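Local coordinates for chitinase (Paenibacillus sp. FPU-7, PDB 5GZT), which probably hydrolyses internal beta-1,4 linkages between N-acetylglucosamine units in chitin and chitodextrins, using two glycoside hydrolase family 18 regions in one chain, at residues Gln539-Lys544 / Glu550-Gln555; Thr546-Lys551 / Tyr580-Ala585; Asn876-Phe881 / Lys920-Lys925. All coordinates share one frame; numbering follows the deposited sequence.

In the fold
Contacts 1 and 2 are neighbours in the first family 18 region, their centres about 13 Å apart, and they share Glu550 and Lys551. Both use the long loop between strands 534-538 and 561-563: contact 1 folds it back on itself, and contact 2 lays its bend against strand 578-582. These strands belong to an antiparallel sheet that lies in sequence between barrel strands 527-532 and 619-623. Contact 3 comes later in the chain, beyond an immunoglobulin-like region, and joins two helices of the second family 18 barrel. Its centre is about 73 Å from that of contact 1 and about 65 Å from that of contact 2; it touches neither, its nearest atoms about 48 Å from contact 2.

Contact 1: residues Gln539-Lys544 / Glu550-Gln555; sequences QNVENK and EKAGSQ
The flat amide of Gln555 turns both its polar atoms to the backbone of Gln539: OE1 accepts from Gln539 N in the carbonyl plane at 2.9 Å, and NE2 donates to Gln539 O at 2.8 Å. NE2 also reaches Gly553 O, so three bonds fix the rotation of this group, and the bend at chi2 (-55°) brings it back to the facing segment. A second amide, Asn540, gives ND2 to Ser554 O on a lone pair at 2.8 Å, the acceptor lying in the amide plane. Asn540 also suits its left-handed backbone conformation.

The two backbones run antiparallel through a single bridge, in which Val541 and Ala552 form a non-hydrogen-bonded pair flanked by Gly553 N to Asn540 O (2.8 Å) and Glu542 N to Lys551 O (3.0 Å). Val541 CG2 rests on Ala552 CB at 4.0 Å. Lacking a side chain, Gly553 lets Asn540 come close.

At the far end Glu542 and Lys551 lie alongside each other. Lys544 NZ reaches Glu542 OE1 from above the carboxylate plane in a salt bridge of 2.8 Å, while one water donates to both Glu542 OE1 and Glu550 OE1 and probably eases their like charges.

This surface hairpin-like loop follows strand 534-538, and its Val541 packs on Phe591 of strand 587-591, which belongs to the same antiparallel sheet.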
loop_
_atom_site.group_PDB
_atom_site.type_symbol
_atom_site.label_atom_id
_atom_site.label_comp_id
_atom_site.label_asym_id
_atom_site.label_seq_id
_atom_site.Cartn_x
_atom_site.Cartn_y
_atom_site.Cartn_z
ATOM N N GLN B 539 -3.195 -28.180 14.862
ATOM C CA GLN B 539 -2.492 -29.324 15.455
ATOM C C GLN B 539 -3.338 -30.553 15.417
ATOM O O GLN B 539 -4.545 -30.497 15.107
ATOM C CB GLN B 539 -2.074 -28.970 16.904
ATOM C CG GLN B 539 -0.971 -27.932 16.932
ATOM C CD GLN B 539 -0.417 -27.665 18.322
ATOM O OE1 GLN B 539 -1.099 -27.872 19.349
ATOM N NE2 GLN B 539 0.792 -27.129 18.356
ATOM N N ASN B 540 -2.709 -31.686 15.668
ATOM C CA ASN B 540 -3.380 -32.981 15.628
ATOM C C ASN B 540 -4.200 -33.211 14.375
ATOM O O ASN B 540 -5.346 -33.712 14.444
ATOM C CB ASN B 540 -4.285 -33.167 16.907
ATOM C CG ASN B 540 -3.450 -33.113 18.184
ATOM O OD1 ASN B 540 -2.474 -33.804 18.301
ATOM N ND2 ASN B 540 -3.711 -32.168 19.011
ATOM N N VAL B 541 -3.541 -33.043 13.233
ATOM C CA VAL B 541 -4.155 -33.257 11.917
ATOM C C VAL B 541 -3.853 -34.668 11.528
ATOM O O VAL B 541 -2.745 -35.138 11.744
ATOM C CB VAL B 541 -3.552 -32.244 10.907
ATOM C CG1 VAL B 541 -4.026 -32.457 9.476
ATOM C CG2 VAL B 541 -3.837 -30.835 11.386
ATOM N N GLU B 542 -4.822 -35.385 10.953
ATOM C CA GLU B 542 -4.573 -36.738 10.558
ATOM C C GLU B 542 -3.457 -36.737 9.499
ATOM O O GLU B 542 -3.396 -35.888 8.612
ATOM C CB GLU B 542 -5.835 -37.399 9.922
ATOM C CG GLU B 542 -6.948 -37.591 10.981
ATOM C CD GLU B 542 -8.285 -38.090 10.445
ATOM O OE1 GLU B 542 -8.559 -38.241 9.189
ATOM O OE2 GLU B 542 -9.068 -38.287 11.367
ATOM N N ASN B 543 -2.647 -37.766 9.583
ATOM C CA ASN B 543 -1.479 -37.896 8.813
ATOM C C ASN B 543 -1.809 -38.627 7.556
ATOM O O ASN B 543 -1.462 -39.754 7.384
ATOM C CB ASN B 543 -0.397 -38.631 9.624
ATOM C CG ASN B 543 0.895 -38.615 8.904
ATOM O OD1 ASN B 543 1.011 -37.990 7.883
ATOM N ND2 ASN B 543 1.862 -39.328 9.404
ATOM N N LYS B 544 -2.400 -37.899 6.659
ATOM C CA LYS B 544 -2.913 -38.335 5.410
ATOM C C LYS B 544 -2.625 -37.264 4.360
ATOM O O LYS B 544 -2.780 -36.079 4.625
ATOM C CB LYS B 544 -4.464 -38.497 5.482
ATOM C CG LYS B 544 -4.902 -39.569 6.500
ATOM C CD LYS B 544 -6.411 -39.641 6.657
ATOM C CE LYS B 544 -6.751 -40.802 7.653
ATOM N NZ LYS B 544 -8.192 -40.733 8.000
ATOM N N GLU B 550 -7.688 -32.119 5.618
ATOM C CA GLU B 550 -7.732 -33.304 6.422
ATOM C C GLU B 550 -8.289 -32.875 7.785
ATOM O O GLU B 550 -8.175 -31.690 8.228
ATOM C CB GLU B 550 -6.332 -33.955 6.625
ATOM C CG GLU B 550 -5.615 -34.361 5.310
ATOM C CD GLU B 550 -6.270 -35.525 4.630
ATOM O OE1 GLU B 550 -7.127 -36.208 5.279
ATOM O OE2 GLU B 550 -6.035 -35.729 3.436
ATOM N N LYS B 551 -8.801 -33.866 8.496
ATOM C CA LYS B 551 -9.472 -33.589 9.781
ATOM C C LYS B 551 -8.420 -33.268 10.826
ATOM O O LYS B 551 -7.353 -33.835 10.816
ATOM C CB LYS B 551 -10.342 -34.813 10.209
ATOM C CG LYS B 551 -11.574 -35.025 9.343
ATOM C CD LYS B 551 -12.342 -36.313 9.692
ATOM C CE LYS B 551 -13.621 -36.462 8.838
ATOM N NZ LYS B 551 -13.451 -37.539 7.784
ATOM N N ALA B 552 -8.737 -32.346 11.718
ATOM C CA ALA B 552 -7.900 -31.985 12.848
ATOM C C ALA B 552 -8.624 -32.239 14.174
ATOM O O ALA B 552 -9.818 -31.893 14.311
ATOM C CB ALA B 552 -7.594 -30.523 12.749
ATOM N N GLY B 553 -7.879 -32.769 15.147
ATOM C CA GLY B 553 -8.380 -32.993 16.521
ATOM C C GLY B 553 -8.263 -31.765 17.402
ATOM O O GLY B 553 -8.693 -30.650 17.058
ATOM N N SER B 554 -7.667 -31.951 18.546
ATOM C CA SER B 554 -7.706 -30.924 19.558
ATOM C C SER B 554 -6.732 -29.830 19.250
ATOM O O SER B 554 -5.588 -30.103 19.060
ATOM C CB SER B 554 -7.362 -31.518 20.973
ATOM O OG SER B 554 -6.977 -30.504 21.900
ATOM N N GLN B 555 -7.183 -28.584 19.354
ATOM C CA GLN B 555 -6.349 -27.394 19.253
ATOM C C GLN B 555 -5.873 -26.777 20.585
ATOM O O GLN B 555 -5.345 -25.651 20.607
ATOM C CB GLN B 555 -7.131 -26.373 18.437
ATOM C CG GLN B 555 -7.666 -26.943 17.123
ATOM C CD GLN B 555 -6.501 -27.538 16.320
ATOM O OE1 GLN B 555 -5.461 -26.862 16.148
ATOM N NE2 GLN B 555 -6.610 -28.807 15.947
HETATM O O HOH W 1 -3.409 -28.881 20.160
HETATM O O HOH W 2 -8.772 -36.454 7.404
HETATM O O HOH W 3 -11.158 -39.385 8.165
#

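Contact 2: residues Thr546-Lys551 / Tyr580-Ala585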
loop_
_atom_site.group_PDB
_atom_site.type_symbol
_atom_site.label_atom_id
_atom_site.label_comp_id
_atom_site.label_asym_id
_atom_site.label_seq_id
_atom_site.Cartn_x
_atom_site.Cartn_y
_atom_site.Cartn_z
ATOM N N THR B 546 -1.312 -34.592 2.122
ATOM C CA THR B 546 -0.395 -33.543 2.421
ATOM C C THR B 546 -0.806 -32.780 3.595
ATOM O O THR B 546 -0.298 -31.676 3.847
ATOM C CB THR B 546 -0.417 -32.551 1.272
ATOM O OG1 THR B 546 -1.765 -32.119 1.060
ATOM C CG2 THR B 546 0.055 -33.152 -0.030
ATOM N N GLY B 547 -1.816 -33.289 4.323
ATOM C CA GLY B 547 -2.367 -32.519 5.403
ATOM C C GLY B 547 -3.459 -31.537 5.094
ATOM O O GLY B 547 -4.105 -31.016 6.010
ATOM N N LEU B 548 -3.574 -31.157 3.857
ATOM C CA LEU B 548 -4.526 -30.213 3.403
ATOM C C LEU B 548 -5.948 -30.854 3.243
ATOM O O LEU B 548 -6.120 -31.962 2.714
ATOM C CB LEU B 548 -4.090 -29.667 2.054
ATOM C CG LEU B 548 -5.013 -28.666 1.380
ATOM C CD1 LEU B 548 -5.124 -27.391 2.202
ATOM C CD2 LEU B 548 -4.588 -28.372 -0.055
ATOM N N SER B 549 -6.979 -30.148 3.689
ATOM C CA SER B 549 -8.353 -30.741 3.683
ATOM C C SER B 549 -8.386 -32.046 4.485
ATOM O O SER B 549 -8.859 -33.036 4.004
ATOM C CB SER B 549 -8.873 -30.938 2.259
ATOM O OG SER B 549 -8.819 -29.680 1.559
ATOM N N GLU B 550 -7.688 -32.119 5.618
ATOM C CA GLU B 550 -7.732 -33.304 6.422
ATOM C C GLU B 550 -8.289 -32.875 7.785
ATOM O O GLU B 550 -8.175 -31.690 8.228
ATOM C CB GLU B 550 -6.332 -33.955 6.625
ATOM C CG GLU B 550 -5.615 -34.361 5.310
ATOM C CD GLU B 550 -6.270 -35.525 4.630
ATOM O OE1 GLU B 550 -7.127 -36.208 5.279
ATOM O OE2 GLU B 550 -6.035 -35.729 3.436
ATOM N N LYS B 551 -8.801 -33.866 8.496
ATOM C CA LYS B 551 -9.472 -33.589 9.781
ATOM C C LYS B 551 -8.420 -33.268 10.826
ATOM O O LYS B 551 -7.353 -33.835 10.816
ATOM C CB LYS B 551 -10.342 -34.813 10.209
ATOM C CG LYS B 551 -11.574 -35.025 9.343
ATOM C CD LYS B 551 -12.342 -36.313 9.692
ATOM C CE LYS B 551 -13.621 -36.462 8.838
ATOM N NZ LYS B 551 -13.451 -37.539 7.784
ATOM N N TYR B 580 4.632 -27.500 0.747
ATOM C CA TYR B 580 3.753 -27.950 -0.338
ATOM C C TYR B 580 3.131 -26.721 -0.993
ATOM O O TYR B 580 3.150 -25.658 -0.438
ATOM C CB TYR B 580 2.626 -28.798 0.267
ATOM C CG TYR B 580 3.036 -30.187 0.703
ATOM C CD1 TYR B 580 3.571 -31.073 -0.186
ATOM C CD2 TYR B 580 2.891 -30.612 2.016
ATOM C CE1 TYR B 580 3.906 -32.380 0.206
ATOM C CE2 TYR B 580 3.191 -31.925 2.376
ATOM C CZ TYR B 580 3.693 -32.766 1.486
ATOM O OH TYR B 580 4.037 -34.029 1.861
ATOM N N TRP B 581 2.583 -26.865 -2.201
ATOM C CA TRP B 581 1.941 -25.794 -2.885
ATOM C C TRP B 581 0.612 -26.333 -3.409
ATOM O O TRP B 581 0.533 -27.431 -3.940
ATOM C CB TRP B 581 2.805 -25.463 -4.078
ATOM C CG TRP B 581 2.258 -24.401 -5.024
ATOM C CD1 TRP B 581 1.827 -24.596 -6.317
ATOM C CD2 TRP B 581 2.131 -23.004 -4.769
ATOM N NE1 TRP B 581 1.438 -23.422 -6.825
ATOM C CE2 TRP B 581 1.618 -22.425 -5.938
ATOM C CE3 TRP B 581 2.329 -22.195 -3.635
ATOM C CZ2 TRP B 581 1.401 -21.030 -6.091
ATOM C CZ3 TRP B 581 2.146 -20.771 -3.787
ATOM C CH2 TRP B 581 1.614 -20.242 -4.998
ATOM N N ASP B 582 -0.410 -25.516 -3.300
ATOM C CA ASP B 582 -1.705 -25.823 -3.912
ATOM C C ASP B 582 -1.777 -25.006 -5.183
ATOM O O ASP B 582 -1.890 -23.800 -5.178
ATOM C CB ASP B 582 -2.836 -25.454 -2.967
ATOM C CG ASP B 582 -4.259 -25.816 -3.545
ATOM O OD1 ASP B 582 -4.482 -25.765 -4.770
ATOM O OD2 ASP B 582 -5.192 -25.968 -2.761
ATOM N N ASP B 583 -1.667 -25.686 -6.296
ATOM C CA ASP B 583 -1.588 -25.012 -7.561
ATOM C C ASP B 583 -2.932 -24.556 -8.146
ATOM O O ASP B 583 -2.912 -23.945 -9.181
ATOM C CB ASP B 583 -0.924 -25.856 -8.649
ATOM C CG ASP B 583 -0.283 -24.950 -9.745
ATOM O OD1 ASP B 583 0.309 -23.803 -9.525
ATOM O OD2 ASP B 583 -0.363 -25.440 -10.825
ATOM N N THR B 584 -4.031 -24.818 -7.490
ATOM C CA THR B 584 -5.324 -24.208 -7.882
ATOM C C THR B 584 -5.564 -22.992 -6.978
ATOM O O THR B 584 -5.802 -21.844 -7.489
ATOM C CB THR B 584 -6.402 -25.234 -7.671
ATOM O OG1 THR B 584 -6.097 -26.390 -8.439
ATOM C CG2 THR B 584 -7.758 -24.689 -8.057
ATOM N N ALA B 585 -5.397 -23.144 -5.648
ATOM C CA ALA B 585 -5.554 -21.983 -4.784
ATOM C C ALA B 585 -4.458 -20.965 -4.928
ATOM O O ALA B 585 -4.665 -19.792 -4.624
ATOM C CB ALA B 585 -5.594 -22.421 -3.332
#
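Thr546 and Tyr580 come together across backbones that stay well apart, with 7.5 Å between their CA atoms and 9.0 Å between the CA atoms of Leu548 and Asp582, so the side chains make nearly all of the contact. The loop 546-551 packs against an outermost strand, 578-582, of the antiparallel sheet placed between the last two barrel strands, a position consistent with the insertion domain of many family 18 chitinases.

The main element is a CH-pi contact. Thr546 CG2 sits over the centre of the Tyr580 ring, 3.9 Å from its centroid and 9° off the normal, while Thr546 CB lies over the side of the ring carrying CD2 and CE2. A beta-branched threonine suits the place because its two branches do different work. With chi1 at 55° OG1 stands between the backbone N and the carbonyl carbon and is hydrogen-bonded to Tyr589 OH, and the methyl branch is left to cover the ring. Tyr589 also pairs with Tyr580 through the backbone and meets its ring.

Gly547, between Thr546 and Leu548 in the chain, has a positive phi at which a CB would press on the preceding carbonyl oxygen, so glycine suits it. The apolar tip of Leu548 touches a carboxylate, CD2 lying 3.7 Å from Asp582 OD2. That oxygen is hydrogen-bonded to His496 NE2, which ties the strand end to the loop after barrel strand 478-481. Asp582 OD1 closes an Asx turn with Thr584 N at 2.9 Å, met nearly end-on, and extends it to an Asx motif with Ala585 N, also at 2.9 Å, from above the carboxylate plane.

Contact 3: residues Asn876-Phe881 / Lys920-Lys925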
loop_
_atom_site.group_PDB
_atom_site.type_symbol
_atom_site.label_atom_id
_atom_site.label_comp_id
_atom_site.label_asym_id
_atom_site.label_seq_id
_atom_site.Cartn_x
_atom_site.Cartn_y
_atom_site.Cartn_z
ATOM N N ASN B 876 55.548 -2.158 -21.814
ATOM C CA ASN B 876 56.943 -2.543 -21.855
ATOM C C ASN B 876 57.683 -1.952 -20.690
ATOM O O ASN B 876 58.454 -2.612 -20.026
ATOM C CB ASN B 876 57.609 -2.053 -23.196
ATOM C CG ASN B 876 57.200 -2.874 -24.383
ATOM O OD1 ASN B 876 56.850 -4.028 -24.261
ATOM N ND2 ASN B 876 57.289 -2.284 -25.561
ATOM N N SER B 877 57.424 -0.701 -20.369
ATOM C CA SER B 877 58.108 -0.122 -19.200
ATOM C C SER B 877 57.719 -0.764 -17.840
ATOM O O SER B 877 58.565 -0.959 -16.949
ATOM C CB SER B 877 57.849 1.376 -19.203
ATOM O OG SER B 877 58.516 1.959 -18.150
ATOM N N ALA B 878 56.426 -1.083 -17.667
ATOM C CA ALA B 878 55.960 -1.745 -16.441
ATOM C C ALA B 878 56.598 -3.107 -16.278
ATOM O O ALA B 878 57.050 -3.496 -15.226
ATOM C CB ALA B 878 54.449 -1.920 -16.566
ATOM N N ILE B 879 56.758 -3.790 -17.403
ATOM C CA ILE B 879 57.417 -5.098 -17.383
ATOM C C ILE B 879 58.896 -4.990 -17.070
ATOM O O ILE B 879 59.461 -5.837 -16.353
ATOM C CB ILE B 879 57.094 -5.834 -18.724
ATOM C CG1 ILE B 879 55.726 -6.470 -18.543
ATOM C CG2 ILE B 879 58.196 -6.788 -19.169
ATOM C CD1 ILE B 879 55.075 -6.785 -19.808
ATOM N N ALA B 880 59.555 -3.983 -17.619
ATOM C CA ALA B 880 60.995 -3.826 -17.287
ATOM C C ALA B 880 61.151 -3.563 -15.777
ATOM O O ALA B 880 62.048 -4.121 -15.107
ATOM C CB ALA B 880 61.682 -2.687 -18.137
ATOM N N PHE B 881 60.243 -2.751 -15.218
ATOM C CA PHE B 881 60.295 -2.444 -13.792
ATOM C C PHE B 881 60.073 -3.753 -12.954
ATOM O O PHE B 881 60.742 -4.020 -11.982
ATOM C CB PHE B 881 59.244 -1.373 -13.502
ATOM C CG PHE B 881 59.333 -0.770 -12.116
ATOM C CD1 PHE B 881 58.788 -1.430 -11.027
ATOM C CD2 PHE B 881 59.932 0.488 -11.920
ATOM C CE1 PHE B 881 58.867 -0.906 -9.793
ATOM C CE2 PHE B 881 59.984 1.050 -10.668
ATOM C CZ PHE B 881 59.424 0.358 -9.599
ATOM N N LYS B 920 44.062 -5.664 -21.668
ATOM C CA LYS B 920 44.239 -6.702 -22.668
ATOM C C LYS B 920 45.716 -6.766 -23.108
ATOM O O LYS B 920 46.307 -7.859 -23.305
ATOM C CB LYS B 920 43.359 -6.425 -23.902
ATOM C CG LYS B 920 43.555 -7.373 -25.047
ATOM C CD LYS B 920 42.720 -6.962 -26.263
ATOM C CE LYS B 920 42.828 -8.103 -27.274
ATOM N NZ LYS B 920 41.796 -7.733 -28.268
ATOM N N LEU B 921 46.297 -5.600 -23.336
ATOM C CA LEU B 921 47.713 -5.551 -23.833
ATOM C C LEU B 921 48.643 -6.005 -22.708
ATOM O O LEU B 921 49.591 -6.768 -22.935
ATOM C CB LEU B 921 48.077 -4.161 -24.311
ATOM C CG LEU B 921 49.538 -4.118 -24.809
ATOM C CD1 LEU B 921 49.623 -4.941 -26.081
ATOM C CD2 LEU B 921 49.877 -2.699 -25.215
ATOM N N PHE B 922 48.412 -5.535 -21.508
ATOM C CA PHE B 922 49.258 -5.972 -20.353
ATOM C C PHE B 922 49.225 -7.514 -20.187
ATOM O O PHE B 922 50.299 -8.144 -19.997
ATOM C CB PHE B 922 48.868 -5.325 -19.039
ATOM C CG PHE B 922 49.591 -4.025 -18.715
ATOM C CD1 PHE B 922 49.434 -2.898 -19.464
ATOM C CD2 PHE B 922 50.391 -3.954 -17.611
ATOM C CE1 PHE B 922 50.112 -1.772 -19.141
ATOM C CE2 PHE B 922 51.015 -2.828 -17.264
ATOM C CZ PHE B 922 50.905 -1.727 -18.018
ATOM N N ARG B 923 48.031 -8.122 -20.338
ATOM C CA ARG B 923 47.917 -9.606 -20.223
ATOM C C ARG B 923 48.631 -10.305 -21.344
ATOM O O ARG B 923 49.377 -11.264 -21.091
ATOM C CB ARG B 923 46.483 -10.056 -20.175
ATOM C CG ARG B 923 46.204 -11.556 -20.008
ATOM C CD ARG B 923 47.376 -12.467 -19.529
ATOM N NE ARG B 923 47.756 -12.348 -18.246
ATOM C CZ ARG B 923 48.798 -12.763 -17.541
ATOM N NH1 ARG B 923 49.952 -13.336 -17.849
ATOM N NH2 ARG B 923 48.602 -12.450 -16.239
ATOM N N GLU B 924 48.519 -9.778 -22.561
ATOM C CA GLU B 924 49.308 -10.342 -23.654
ATOM C C GLU B 924 50.806 -10.281 -23.383
ATOM O O GLU B 924 51.518 -11.275 -23.503
ATOM C CB GLU B 924 48.950 -9.634 -24.970
ATOM C CG GLU B 924 49.778 -10.087 -26.133
ATOM C CD GLU B 924 49.380 -9.399 -27.458
ATOM O OE1 GLU B 924 49.417 -8.184 -27.607
ATOM O OE2 GLU B 924 49.033 -10.101 -28.336
ATOM N N LYS B 925 51.304 -9.144 -22.987
ATOM C CA LYS B 925 52.736 -9.025 -22.727
ATOM C C LYS B 925 53.192 -9.899 -21.601
ATOM O O LYS B 925 54.271 -10.365 -21.620
ATOM C CB LYS B 925 53.102 -7.594 -22.432
ATOM C CG LYS B 925 52.889 -6.794 -23.719
ATOM C CD LYS B 925 53.674 -5.546 -23.803
ATOM C CE LYS B 925 53.375 -4.824 -25.095
ATOM N NZ LYS B 925 53.863 -5.467 -26.356
HETATM O O HOH W 4 56.549 -5.912 -26.249
#
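Ala878, Ile879 and Asn876 of helix 868-884 meet Phe922 and Lys925 of helix 911-933 in the outer layer of a beta/alpha barrel, the TIM-barrel fold of family 18. The segments 876-881 and 920-925 cross at -46°, their axes approaching to 10.6 Å.

The apolar contacts lie on the inner side. Ala878 CB approaches the Phe922 ring obliquely, 3.6 Å from CE2; the small alanine lets the bulky ring fit between the helices, where Phe922 also packs on Ile890 and Leu892 of barrel strand 889-893. Ile879, with CG1 opposite its carbonyl carbon (chi1 -83°), sends CD1 across to within 3.4 Å of Lys925 CB, closer than usual carbon packing.

Polar contacts close the outer side. The lysine suits this border because its aliphatic part packs beside Ile879 and Asn876, whose OD1 lies 3.5 Å from Lys925 CD, while its charge goes to Glu872 OE1 in a salt bridge. Glu872, one turn before Asn876, also takes Asn876 ND2 on its other oxygen, so one carboxylate positions both partners. A water completes the link, donating to Asn876 OD1 at 2.8 Å and accepting from Lys925 NZ at 2.7 Å.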